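Local coordinates for methyl-accepting chemotaxis protein (Vibrio parahaemolyticus, PDB 4EXO) that probably senses small molecules such as pyruvate through its periplasmic PAS-like sensor domain and relays their presence to the chemotaxis machinery, at residues G67-H72 with S77-N82; Y33-D36 with S40-Q43; A20-G25 with W136-G141. All blocks are in the same frame, centred on the assembly; numbering follows the deposited sequence.

The three contacts lie within one single Cache domain, where an antiparallel sheet is backed by helices. Contact 3 spans the longest sequence separation, joining helix 2-28 to strand 136-143, and the other two are nested inside the loop it closes, with contact 2 complete before contact 1 opens. Contacts 1 and 3 have centres about 16 Å apart and reach the same sheet, touching where Thr-70 and Leu-71 pack on Trp-136. Contact 2, about 17 Å from contact 3 and 19 Å from contact 1 between centres, covers the passage from helix 30-34 to helix 42-51. Contact 1 supplies His-72 to the pyruvate pocket, whereas contact 3 lies on the long helix that meets the second subunit.

Contact 1: G67-H72 with S77-N82. With PYR (pyruvic acid), chain B.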
ATOM      1  N   GLY A  67      -0.649  -0.112 -25.541  1.00 21.09           N
ATOM      2  CA  GLY A  67      -1.438   1.014 -25.020  1.00 20.74           C
ATOM      3  C   GLY A  67      -2.905   0.669 -24.737  1.00 20.22           C
ATOM      4  O   GLY A  67      -3.724   1.574 -24.529  1.00 20.79           O
ATOM      5  N   ILE A  68      -3.235  -0.611 -24.770  1.00 19.83           N
ATOM      6  CA  ILE A  68      -4.600  -1.077 -24.464  1.00 19.62           C
ATOM      7  C   ILE A  68      -4.760  -1.142 -22.939  1.00 19.64           C
ATOM      8  O   ILE A  68      -3.975  -1.803 -22.247  1.00 18.63           O
ATOM      9  CB  ILE A  68      -4.911  -2.422 -25.081  1.00 20.41           C
ATOM     10  CG1 ILE A  68      -4.813  -2.329 -26.616  1.00 22.68           C
ATOM     11  CG2 ILE A  68      -6.381  -2.869 -24.690  1.00 21.51           C
ATOM     12  CD1 ILE A  68      -4.708  -3.720 -27.283  1.00 27.87           C
ATOM     13  N   ASN A  69      -5.755  -0.433 -22.420  1.00 18.45           N
ATOM     14  CA  ASN A  69      -6.036  -0.520 -20.982  1.00 18.29           C
ATOM     15  C   ASN A  69      -6.417  -1.934 -20.554  1.00 18.82           C
ATOM     16  O   ASN A  69      -7.305  -2.565 -21.152  1.00 18.69           O
ATOM     17  CB  ASN A  69      -7.134   0.475 -20.577  1.00 17.62           C
ATOM     18  CG  ASN A  69      -7.346   0.483 -19.076  1.00 17.58           C
ATOM     19  OD1 ASN A  69      -8.231  -0.193 -18.585  1.00 19.41           O
ATOM     20  ND2 ASN A  69      -6.467   1.184 -18.343  1.00 16.27           N
ATOM     21  N   THR A  70      -5.740  -2.446 -19.529  1.00 18.66           N
ATOM     22  CA  THR A  70      -6.064  -3.753 -19.002  1.00 18.70           C
ATOM     23  C   THR A  70      -6.769  -3.683 -17.636  1.00 18.74           C
ATOM     24  O   THR A  70      -7.491  -4.615 -17.256  1.00 19.88           O
ATOM     25  CB  THR A  70      -4.819  -4.646 -18.890  1.00 18.50           C
ATOM     26  OG1 THR A  70      -3.848  -4.050 -18.031  1.00 18.90           O
ATOM     27  CG2 THR A  70      -4.180  -4.834 -20.294  1.00 19.66           C
ATOM     28  N   LEU A  71      -6.573  -2.601 -16.891  1.00 17.67           N
ATOM     29  CA  LEU A  71      -7.448  -2.417 -15.720  1.00 17.34           C
ATOM     30  C   LEU A  71      -7.500  -0.951 -15.405  1.00 16.71           C
ATOM     31  O   LEU A  71      -6.519  -0.229 -15.654  1.00 17.98           O
ATOM     32  CB  LEU A  71      -6.942  -3.236 -14.533  1.00 18.59           C
ATOM     33  CG  LEU A  71      -5.608  -2.799 -13.895  1.00 18.39           C
ATOM     34  CD1 LEU A  71      -5.810  -1.877 -12.649  1.00 16.54           C
ATOM     35  CD2 LEU A  71      -4.804  -4.035 -13.491  1.00 19.72           C
ATOM     36  N   HIS A  72      -8.633  -0.462 -14.900  1.00 16.28           N
ATOM     37  CA  HIS A  72      -8.664   0.936 -14.437  1.00 16.46           C
ATOM     38  C   HIS A  72      -9.593   1.007 -13.219  1.00 17.39           C
ATOM     39  O   HIS A  72     -10.783   0.659 -13.321  1.00 16.94           O
ATOM     40  CB  HIS A  72      -9.115   1.919 -15.548  1.00 17.61           C
ATOM     41  CG  HIS A  72      -8.657   3.322 -15.280  1.00 17.51           C
ATOM     42  ND1 HIS A  72      -9.237   4.128 -14.310  1.00 17.62           N
ATOM     43  CD2 HIS A  72      -7.588   4.008 -15.754  1.00 15.01           C
ATOM     44  CE1 HIS A  72      -8.580   5.279 -14.256  1.00 16.98           C
ATOM     45  NE2 HIS A  72      -7.574   5.227 -15.120  1.00 17.30           N
ATOM     46  N   SER A  77     -14.770   1.245 -17.685  1.00 20.54           N
ATOM     47  CA  SER A  77     -15.132   1.329 -19.101  1.00 21.27           C
ATOM     48  C   SER A  77     -13.953   1.608 -20.054  1.00 20.88           C
ATOM     49  O   SER A  77     -14.075   1.403 -21.267  1.00 21.51           O
ATOM     50  CB  SER A  77     -16.292   2.314 -19.340  1.00 21.08           C
ATOM     51  OG  SER A  77     -15.930   3.653 -19.052  1.00 23.10           O
ATOM     52  N   LEU A  78     -12.793   2.011 -19.519  1.00 20.01           N
ATOM     53  CA  LEU A  78     -11.586   2.170 -20.360  1.00 19.55           C
ATOM     54  C   LEU A  78     -11.003   0.817 -20.743  1.00 18.90           C
ATOM     55  O   LEU A  78     -10.215   0.729 -21.699  1.00 19.29           O
ATOM     56  CB  LEU A  78     -10.493   3.013 -19.641  1.00 19.34           C
ATOM     57  CG  LEU A  78     -10.872   4.476 -19.376  1.00 20.56           C
ATOM     58  CD1 LEU A  78      -9.666   5.231 -18.700  1.00 20.64           C
ATOM     59  CD2 LEU A  78     -11.319   5.169 -20.689  1.00 21.10           C
ATOM     60  N   GLU A  79     -11.361  -0.226 -19.989  1.00 19.19           N
ATOM     61  CA  GLU A  79     -10.703  -1.547 -20.140  1.00 19.94           C
ATOM     62  C   GLU A  79     -10.993  -2.094 -21.537  1.00 21.34           C
ATOM     63  O   GLU A  79     -12.149  -2.057 -22.001  1.00 19.37           O
ATOM     64  CB  GLU A  79     -11.128  -2.522 -19.031  1.00 21.63           C
ATOM     65  CG  GLU A  79     -10.613  -2.079 -17.628  1.00 21.04           C
ATOM     66  CD  GLU A  79     -11.203  -2.832 -16.446  1.00 26.98           C
ATOM     67  OE1 GLU A  79     -11.950  -3.816 -16.644  1.00 26.74           O
ATOM     68  OE2 GLU A  79     -10.904  -2.421 -15.298  1.00 23.37           O
ATOM     69  N   GLY A  80      -9.929  -2.526 -22.213  1.00 21.45           N
ATOM     70  CA  GLY A  80     -10.008  -2.978 -23.600  1.00 22.87           C
ATOM     71  C   GLY A  80      -9.887  -1.880 -24.641  1.00 23.15           C
ATOM     72  O   GLY A  80      -9.818  -2.171 -25.840  1.00 24.20           O
ATOM     73  N   LYS A  81      -9.869  -0.610 -24.239  1.00 22.93           N
ATOM     74  CA  LYS A  81      -9.660   0.465 -25.231  1.00 22.98           C
ATOM     75  C   LYS A  81      -8.171   0.735 -25.483  1.00 23.10           C
ATOM     76  O   LYS A  81      -7.380   0.748 -24.543  1.00 22.35           O
ATOM     77  CB  LYS A  81     -10.330   1.780 -24.839  1.00 23.16           C
ATOM     78  CG  LYS A  81     -11.864   1.632 -24.628  1.00 25.98           C
ATOM     79  CD  LYS A  81     -12.543   2.985 -24.415  1.00 30.31           C
ATOM     80  CE  LYS A  81     -14.093   2.852 -24.331  1.00 32.01           C
ATOM     81  NZ  LYS A  81     -14.621   2.103 -25.514  1.00 35.81           N
ATOM     82  N   ASN A  82      -7.821   0.986 -26.747  1.00 21.27           N
ATOM     83  CA  ASN A  82      -6.451   1.383 -27.095  1.00 21.97           C
ATOM     84  C   ASN A  82      -6.248   2.892 -26.939  1.00 21.31           C
ATOM     85  O   ASN A  82      -6.797   3.699 -27.703  1.00 21.48           O
ATOM     86  CB  ASN A  82      -6.151   0.937 -28.531  1.00 22.45           C
ATOM     87  CG  ASN A  82      -4.714   1.126 -28.914  1.00 23.78           C
ATOM     88  OD1 ASN A  82      -4.085   2.140 -28.577  1.00 23.77           O
ATOM     89  ND2 ASN A  82      -4.189   0.162 -29.665  1.00 25.07           N
TER
HETATM   90  C   PYR B 201      -4.454   7.319 -14.999  1.00 20.67           C
HETATM   91  O   PYR B 201      -3.673   8.247 -14.488  1.00 20.01           O
HETATM   92  OXT PYR B 201      -5.560   6.995 -14.358  1.00 19.95           O
HETATM   93  CA  PYR B 201      -4.130   6.682 -16.220  1.00 21.76           C
HETATM   94  O3  PYR B 201      -4.949   5.791 -16.641  1.00 19.66           O
HETATM   95  CB  PYR B 201      -2.905   7.011 -17.064  1.00 20.45           C
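Glu-79 reaches along strand 69-72 and takes hold of the backbone of His-72, at the edge strand of a PAS-like Cache sheet. The strand carries a classic beta bulge, Thr-70 and Leu-71 both facing Ala-62, and a type II turn from Leu-78 to Lys-81 docks against it. Glu-79 CB lies 3.7 Å from Asn-69 OD1. CG comes closer to that oxygen and also approaches Leu-71 CA. The chain then runs extended (chi2 169°), bringing CD near Leu-71 CA and OE2 to the His-72 backbone N at 3.0 Å, a bond received on the anti lone pair. Lys-50 forms a salt bridge with the same OE2 and Lys-46 one with OE1, so both carboxylate oxygens are engaged, which would probably stabilise the negative charge. The amide of Asn-69 lies nearly coplanar with this carboxylate, 16° between planes, while its ND2 donates to Leu-71 O from well above the carbonyl plane.

Backbone bonds fasten the turn: Asn-69 N donates to Lys-81 O at 2.9 Å, and Gly-80 N to Asn-69 O at 2.8 Å. Ile-68 CG2 covers this end, 3.6 Å from Gly-80 C.

On the pocket side, Leu-78 CD1 rests over one face of the His-72 imidazole, 4.1 Å from the ring centroid in a CH-pi contact. Lys-75 N is hydrogen-bonded to ND1, consistent with NE2 carrying the proton given to pyruvate: His-72 NE2 lies 2.8 Å from OXT of the ligand and makes a weaker bond to its keto oxygen O3.

Contact 2: Y33-D36 with S40-Q43; sequences YDSD and SNKQ
Asp-36 and Asn-41 supply the hydrogen bond that joins the two sides of this surface connection: Asn-41 N donates to Asp-36 OD1 at 2.7 Å, with an N-H...O angle of 164°. The donor meets OD1 nearly in line with its C-O bond. With CG of Asp-36 opposite the backbone N (chi1 -179°), the carboxylate extends across to the start of the second segment. While OD1 takes Asn-41 N, the other oxygen, OD2, accepts from Gly-39 N and from Trp-134 NE1, in the loop before strand 136-143; these bonds together should restrict rotation of the carboxylate. Ser-40 N is also only 2.9 Å from Asp-36 OD1, but its angle is too poor for a hydrogen bond.

The bonds belong to a helix-loop-helix connection in the Cache domain, in which the chain leaves helix 30-34, turns, and enters helix 42-51. Among the side-chain amide and hydroxyl contacts, Asn-41 ND2 points back toward the preceding helix, donating to Leu-32 O and lying 3.1 Å from Ser-35 OG. That hydroxyl is itself bonded to Pro-31 O, and Ser-40 OG to Val-37 N.

Van der Waals contacts complete the account. Asn-41 CB comes to 3.5 Å from Asp-36 OD1, and Asn-41 ND2 passes 3.6 Å from Asp-36 CA, placing the amide alongside the backbone where the first segment ends.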
ATOM      1  N   TYR A  33       0.432 -13.833  -9.366  1.00 25.30           N
ATOM      2  CA  TYR A  33       1.366 -13.616 -10.459  1.00 26.18           C
ATOM      3  C   TYR A  33       2.324 -14.804 -10.578  1.00 27.97           C
ATOM      4  O   TYR A  33       2.512 -15.328 -11.673  1.00 27.73           O
ATOM      5  CB  TYR A  33       2.173 -12.345 -10.191  1.00 25.35           C
ATOM      6  CG  TYR A  33       3.029 -11.826 -11.338  1.00 25.29           C
ATOM      7  CD1 TYR A  33       2.439 -11.275 -12.492  1.00 23.78           C
ATOM      8  CD2 TYR A  33       4.426 -11.806 -11.235  1.00 25.34           C
ATOM      9  CE1 TYR A  33       3.219 -10.757 -13.539  1.00 25.07           C
ATOM     10  CE2 TYR A  33       5.222 -11.291 -12.286  1.00 26.14           C
ATOM     11  CZ  TYR A  33       4.598 -10.763 -13.428  1.00 25.94           C
ATOM     12  OH  TYR A  33       5.382 -10.232 -14.437  1.00 26.58           O
ATOM     13  N   ASP A  34       2.921 -15.192  -9.448  1.00 29.24           N
ATOM     14  CA  ASP A  34       3.904 -16.272  -9.408  1.00 31.82           C
ATOM     15  C   ASP A  34       3.310 -17.631  -9.832  1.00 32.76           C
ATOM     16  O   ASP A  34       3.976 -18.387 -10.540  1.00 34.01           O
ATOM     17  CB  ASP A  34       4.583 -16.361  -8.032  1.00 31.07           C
ATOM     18  CG  ASP A  34       5.572 -15.222  -7.785  1.00 33.37           C
ATOM     19  OD1 ASP A  34       5.903 -14.458  -8.714  1.00 35.66           O
ATOM     20  OD2 ASP A  34       6.039 -15.069  -6.645  1.00 35.61           O
ATOM     21  N   SER A  35       2.078 -17.923  -9.403  1.00 32.80           N
ATOM     22  CA  SER A  35       1.400 -19.185  -9.710  1.00 33.72           C
ATOM     23  C   SER A  35       0.565 -19.199 -10.996  1.00 34.21           C
ATOM     24  O   SER A  35      -0.128 -20.187 -11.282  1.00 33.67           O
ATOM     25  CB  SER A  35       0.497 -19.601  -8.542  1.00 33.78           C
ATOM     26  OG  SER A  35      -0.635 -18.751  -8.434  1.00 32.99           O
ATOM     27  N   ASP A  36       0.612 -18.108 -11.756  1.00 33.85           N
ATOM     28  CA  ASP A  36      -0.217 -17.980 -12.936  1.00 34.93           C
ATOM     29  C   ASP A  36       0.166 -19.014 -14.005  1.00 36.60           C
ATOM     30  O   ASP A  36       1.356 -19.296 -14.208  1.00 36.72           O
ATOM     31  CB  ASP A  36      -0.058 -16.582 -13.523  1.00 34.09           C
ATOM     32  CG  ASP A  36      -0.912 -16.366 -14.740  1.00 34.27           C
ATOM     33  OD1 ASP A  36      -2.151 -16.340 -14.592  1.00 32.37           O
ATOM     34  OD2 ASP A  36      -0.349 -16.225 -15.854  1.00 34.05           O
ATOM     35  N   SER A  40      -4.309 -17.337 -16.306  1.00 34.69           N
ATOM     36  CA  SER A  40      -5.349 -17.865 -15.412  1.00 34.50           C
ATOM     37  C   SER A  40      -5.720 -16.938 -14.246  1.00 33.44           C
ATOM     38  O   SER A  40      -6.878 -16.889 -13.827  1.00 33.93           O
ATOM     39  CB  SER A  40      -4.951 -19.247 -14.845  1.00 35.58           C
ATOM     40  OG  SER A  40      -3.723 -19.198 -14.105  1.00 36.58           O
ATOM     41  N   ASN A  41      -4.742 -16.206 -13.727  1.00 31.16           N
ATOM     42  CA  ASN A  41      -4.948 -15.459 -12.486  1.00 30.28           C
ATOM     43  C   ASN A  41      -5.110 -13.952 -12.689  1.00 28.92           C
ATOM     44  O   ASN A  41      -5.236 -13.206 -11.709  1.00 28.31           O
ATOM     45  CB  ASN A  41      -3.778 -15.734 -11.529  1.00 30.07           C
ATOM     46  CG  ASN A  41      -3.882 -17.097 -10.862  1.00 30.98           C
ATOM     47  OD1 ASN A  41      -4.983 -17.664 -10.730  1.00 31.12           O
ATOM     48  ND2 ASN A  41      -2.743 -17.624 -10.417  1.00 29.12           N
ATOM     49  N   LYS A  42      -5.104 -13.508 -13.949  1.00 28.55           N
ATOM     50  CA  LYS A  42      -5.152 -12.074 -14.253  1.00 27.94           C
ATOM     51  C   LYS A  42      -6.439 -11.456 -13.726  1.00 27.76           C
ATOM     52  O   LYS A  42      -6.421 -10.356 -13.148  1.00 27.04           O
ATOM     53  CB  LYS A  42      -5.065 -11.828 -15.753  1.00 28.53           C
ATOM     54  CG  LYS A  42      -3.691 -11.907 -16.363  1.00 29.73           C
ATOM     55  CD  LYS A  42      -3.895 -11.720 -17.859  1.00 33.60           C
ATOM     56  CE  LYS A  42      -2.690 -11.246 -18.580  1.00 34.17           C
ATOM     57  NZ  LYS A  42      -3.060 -11.116 -20.052  1.00 35.87           N
ATOM     58  N   GLN A  43      -7.560 -12.165 -13.910  1.00 26.77           N
ATOM     59  CA  GLN A  43      -8.838 -11.644 -13.466  1.00 27.28           C
ATOM     60  C   GLN A  43      -8.853 -11.435 -11.956  1.00 26.39           C
ATOM     61  O   GLN A  43      -9.326 -10.399 -11.464  1.00 25.69           O
ATOM     62  CB  GLN A  43     -10.010 -12.547 -13.899  1.00 27.84           C
ATOM     63  CG  GLN A  43     -11.350 -12.056 -13.419  1.00 31.47           C
ATOM     64  CD  GLN A  43     -11.720 -10.686 -14.033  1.00 36.84           C
ATOM     65  OE1 GLN A  43     -11.502 -10.446 -15.226  1.00 36.11           O
ATOM     66  NE2 GLN A  43     -12.267  -9.786 -13.202  1.00 39.49           N
TER

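Contact 3: A20-G25 with W136-G141; sequences AYMMMG and WVLGTG
Met-22, present as selenomethionine, is the helix residue in every close approach between the long N-terminal helix and strand 136-143, a helix-on-sheet packing in the PAS-like Cache domain. The axes of the short segments approach to 9.0 Å, and their directions differ by 137°.

Apolar contact comes first. CG of Met-22 is opposite the backbone N (chi1 179°), and bends at chi2 and chi3 fold the rest of the chain toward the strand. Its selenium consequently reaches the Leu-138 branch obliquely, with Met-22 SE 3.8 Å from Leu-138 CD2. Thr-140 turns CG2 to Met-22 CE at 4.0 Å, while its OG1 is hydrogen-bonded to Tyr-59 O. Phe-60 touches Met-22, Leu-138 and Thr-140, adding an aromatic group to this buried layer. The same helix also meets the second subunit: Ala-20 packs on Tyr-21 of that subunit, and Tyr-21 on its Ala-20.

The second kind of contact sets the methyl of Met-22 against strand backbone. Met-22 CE lies 3.7 Å from Gly-139 CA and approaches Thr-140 N nearby. The closest approach is Met-22 CE to Leu-138 O, 3.4 Å.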
ATOM      1  N   ALA A  20       6.800   2.981  -2.725  1.00 19.30           N
ATOM      2  CA  ALA A  20       6.198   2.154  -1.661  1.00 18.80           C
ATOM      3  C   ALA A  20       4.811   1.654  -2.043  1.00 17.97           C
ATOM      4  O   ALA A  20       4.496   0.466  -1.899  1.00 19.16           O
ATOM      5  CB  ALA A  20       6.115   2.946  -0.320  1.00 18.14           C
ATOM      6  N   TYR A  21       3.959   2.559  -2.506  1.00 17.48           N
ATOM      7  CA  TYR A  21       2.603   2.153  -2.908  1.00 18.61           C
ATOM      8  C   TYR A  21       2.666   1.143  -4.033  1.00 19.28           C
ATOM      9  O   TYR A  21       1.902   0.176  -4.030  1.00 19.15           O
ATOM     10  CB  TYR A  21       1.805   3.376  -3.400  1.00 18.50           C
ATOM     11  CG  TYR A  21       1.627   4.477  -2.332  1.00 18.97           C
ATOM     12  CD1 TYR A  21       1.453   4.143  -0.995  1.00 23.56           C
ATOM     13  CD2 TYR A  21       1.607   5.825  -2.692  1.00 22.38           C
ATOM     14  CE1 TYR A  21       1.261   5.115  -0.020  1.00 24.73           C
ATOM     15  CE2 TYR A  21       1.414   6.817  -1.730  1.00 23.77           C
ATOM     16  CZ  TYR A  21       1.241   6.453  -0.407  1.00 26.51           C
ATOM     17  OH  TYR A  21       1.079   7.420   0.557  1.00 28.95           O
HETATM   18  N   MSE A  22       3.566   1.377  -5.010  1.00 19.41           N
HETATM   19  CA  MSE A  22       3.706   0.423  -6.106  1.00 20.55           C
HETATM   20  C   MSE A  22       4.124  -0.954  -5.557  1.00 20.35           C
HETATM   21  O   MSE A  22       3.585  -1.981  -5.981  1.00 19.81           O
HETATM   22  CB  MSE A  22       4.732   0.897  -7.166  1.00 20.04           C
HETATM   23  CG  MSE A  22       4.925  -0.097  -8.340  1.00 20.92           C
HETATM   24 SE   MSE A  22       3.272  -0.524  -9.346  0.70 23.44          SE
HETATM   25  CE  MSE A  22       2.723   1.288  -9.697  1.00 22.35           C
HETATM   26  N   MSE A  23       5.097  -0.975  -4.651  1.00 19.76           N
HETATM   27  CA  MSE A  23       5.514  -2.227  -4.017  1.00 20.69           C
HETATM   28  C   MSE A  23       4.348  -2.961  -3.382  1.00 20.25           C
HETATM   29  O   MSE A  23       4.223  -4.171  -3.520  1.00 20.88           O
HETATM   30  CB  MSE A  23       6.610  -2.016  -2.962  1.00 21.64           C
HETATM   31  CG  MSE A  23       7.153  -3.339  -2.506  1.00 23.44           C
HETATM   32 SE   MSE A  23       8.614  -3.083  -1.225  0.70 28.33          SE
HETATM   33  CE  MSE A  23      10.079  -2.551  -2.381  1.00 27.32           C
HETATM   34  N   MSE A  24       3.462  -2.228  -2.717  0.50 19.77           N
HETATM   35  CA  MSE A  24       2.298  -2.867  -2.101  0.50 19.81           C
HETATM   36  C   MSE A  24       1.387  -3.544  -3.106  0.50 19.83           C
HETATM   37  O   MSE A  24       0.899  -4.647  -2.855  0.50 20.16           O
HETATM   38  CB  MSE A  24       1.518  -1.859  -1.258  0.50 20.12           C
HETATM   39  CG  MSE A  24       2.365  -1.294  -0.146  0.50 20.29           C
HETATM   40 SE   MSE A  24       1.303  -0.288   1.122  0.30 21.34          SE
HETATM   41  CE  MSE A  24       0.237  -1.699   1.898  0.50 20.20           C
ATOM     42  N   GLY A  25       1.149  -2.880  -4.235  1.00 19.72           N
ATOM     43  CA  GLY A  25       0.300  -3.442  -5.269  1.00 20.32           C
ATOM     44  C   GLY A  25       0.934  -4.691  -5.906  1.00 20.01           C
ATOM     45  O   GLY A  25       0.292  -5.723  -6.027  1.00 19.55           O
ATOM     46  N   TRP A 136       1.876  -6.108 -18.438  1.00 20.70           N
ATOM     47  CA  TRP A 136       1.188  -4.985 -17.795  1.00 19.72           C
ATOM     48  C   TRP A 136       2.194  -3.942 -17.376  1.00 20.14           C
ATOM     49  O   TRP A 136       3.136  -4.234 -16.625  1.00 21.13           O
ATOM     50  CB  TRP A 136       0.390  -5.408 -16.564  1.00 19.72           C
ATOM     51  CG  TRP A 136      -0.883  -6.167 -16.839  1.00 20.06           C
ATOM     52  CD1 TRP A 136      -1.420  -6.498 -18.057  1.00 20.92           C
ATOM     53  CD2 TRP A 136      -1.782  -6.674 -15.852  1.00 21.90           C
ATOM     54  NE1 TRP A 136      -2.602  -7.190 -17.882  1.00 21.91           N
ATOM     55  CE2 TRP A 136      -2.831  -7.328 -16.533  1.00 23.36           C
ATOM     56  CE3 TRP A 136      -1.801  -6.641 -14.451  1.00 21.49           C
ATOM     57  CZ2 TRP A 136      -3.911  -7.914 -15.855  1.00 22.19           C
ATOM     58  CZ3 TRP A 136      -2.858  -7.258 -13.777  1.00 22.28           C
ATOM     59  CH2 TRP A 136      -3.889  -7.879 -14.477  1.00 22.93           C
ATOM     60  N   VAL A 137       1.948  -2.719 -17.842  1.00 19.07           N
ATOM     61  CA  VAL A 137       2.548  -1.518 -17.281  1.00 18.53           C
ATOM     62  C   VAL A 137       1.548  -1.060 -16.226  1.00 18.07           C
ATOM     63  O   VAL A 137       0.485  -0.501 -16.555  1.00 17.58           O
ATOM     64  CB  VAL A 137       2.744  -0.446 -18.362  1.00 18.49           C
ATOM     65  CG1 VAL A 137       3.290   0.858 -17.739  1.00 18.07           C
ATOM     66  CG2 VAL A 137       3.705  -0.946 -19.450  1.00 18.12           C
ATOM     67  N   LEU A 138       1.881  -1.372 -14.983  1.00 17.78           N
ATOM     68  CA  LEU A 138       1.002  -1.106 -13.821  1.00 17.74           C
ATOM     69  C   LEU A 138       1.436   0.232 -13.225  1.00 17.49           C
ATOM     70  O   LEU A 138       2.613   0.405 -12.945  1.00 18.24           O
ATOM     71  CB  LEU A 138       1.182  -2.209 -12.777  1.00 16.94           C
ATOM     72  CG  LEU A 138       0.418  -2.078 -11.440  1.00 17.73           C
ATOM     73  CD1 LEU A 138      -1.109  -2.096 -11.696  1.00 15.76           C
ATOM     74  CD2 LEU A 138       0.806  -3.193 -10.447  1.00 18.09           C
ATOM     75  N   GLY A 139       0.490   1.142 -12.999  1.00 17.20           N
ATOM     76  CA  GLY A 139       0.835   2.503 -12.581  1.00 17.37           C
ATOM     77  C   GLY A 139      -0.075   3.059 -11.498  1.00 17.73           C
ATOM     78  O   GLY A 139      -1.171   2.551 -11.293  1.00 17.29           O
ATOM     79  N   THR A 140       0.390   4.103 -10.822  1.00 18.20           N
ATOM     80  CA  THR A 140      -0.438   4.871  -9.921  1.00 18.87           C
ATOM     81  C   THR A 140       0.124   6.294  -9.977  1.00 19.59           C
ATOM     82  O   THR A 140       0.934   6.613 -10.867  1.00 18.97           O
ATOM     83  CB  THR A 140      -0.456   4.280  -8.461  1.00 19.88           C
ATOM     84  OG1 THR A 140      -1.335   5.098  -7.651  1.00 21.04           O
ATOM     85  CG2 THR A 140       0.936   4.304  -7.826  1.00 20.65           C
ATOM     86  N   GLY A 141      -0.292   7.171  -9.072  1.00 19.52           N
ATOM     87  CA  GLY A 141       0.180   8.565  -9.152  1.00 18.42           C
ATOM     88  C   GLY A 141      -0.272   9.388  -7.970  1.00 19.52           C
ATOM     89  O   GLY A 141      -1.120   8.950  -7.183  1.00 18.80           O
TER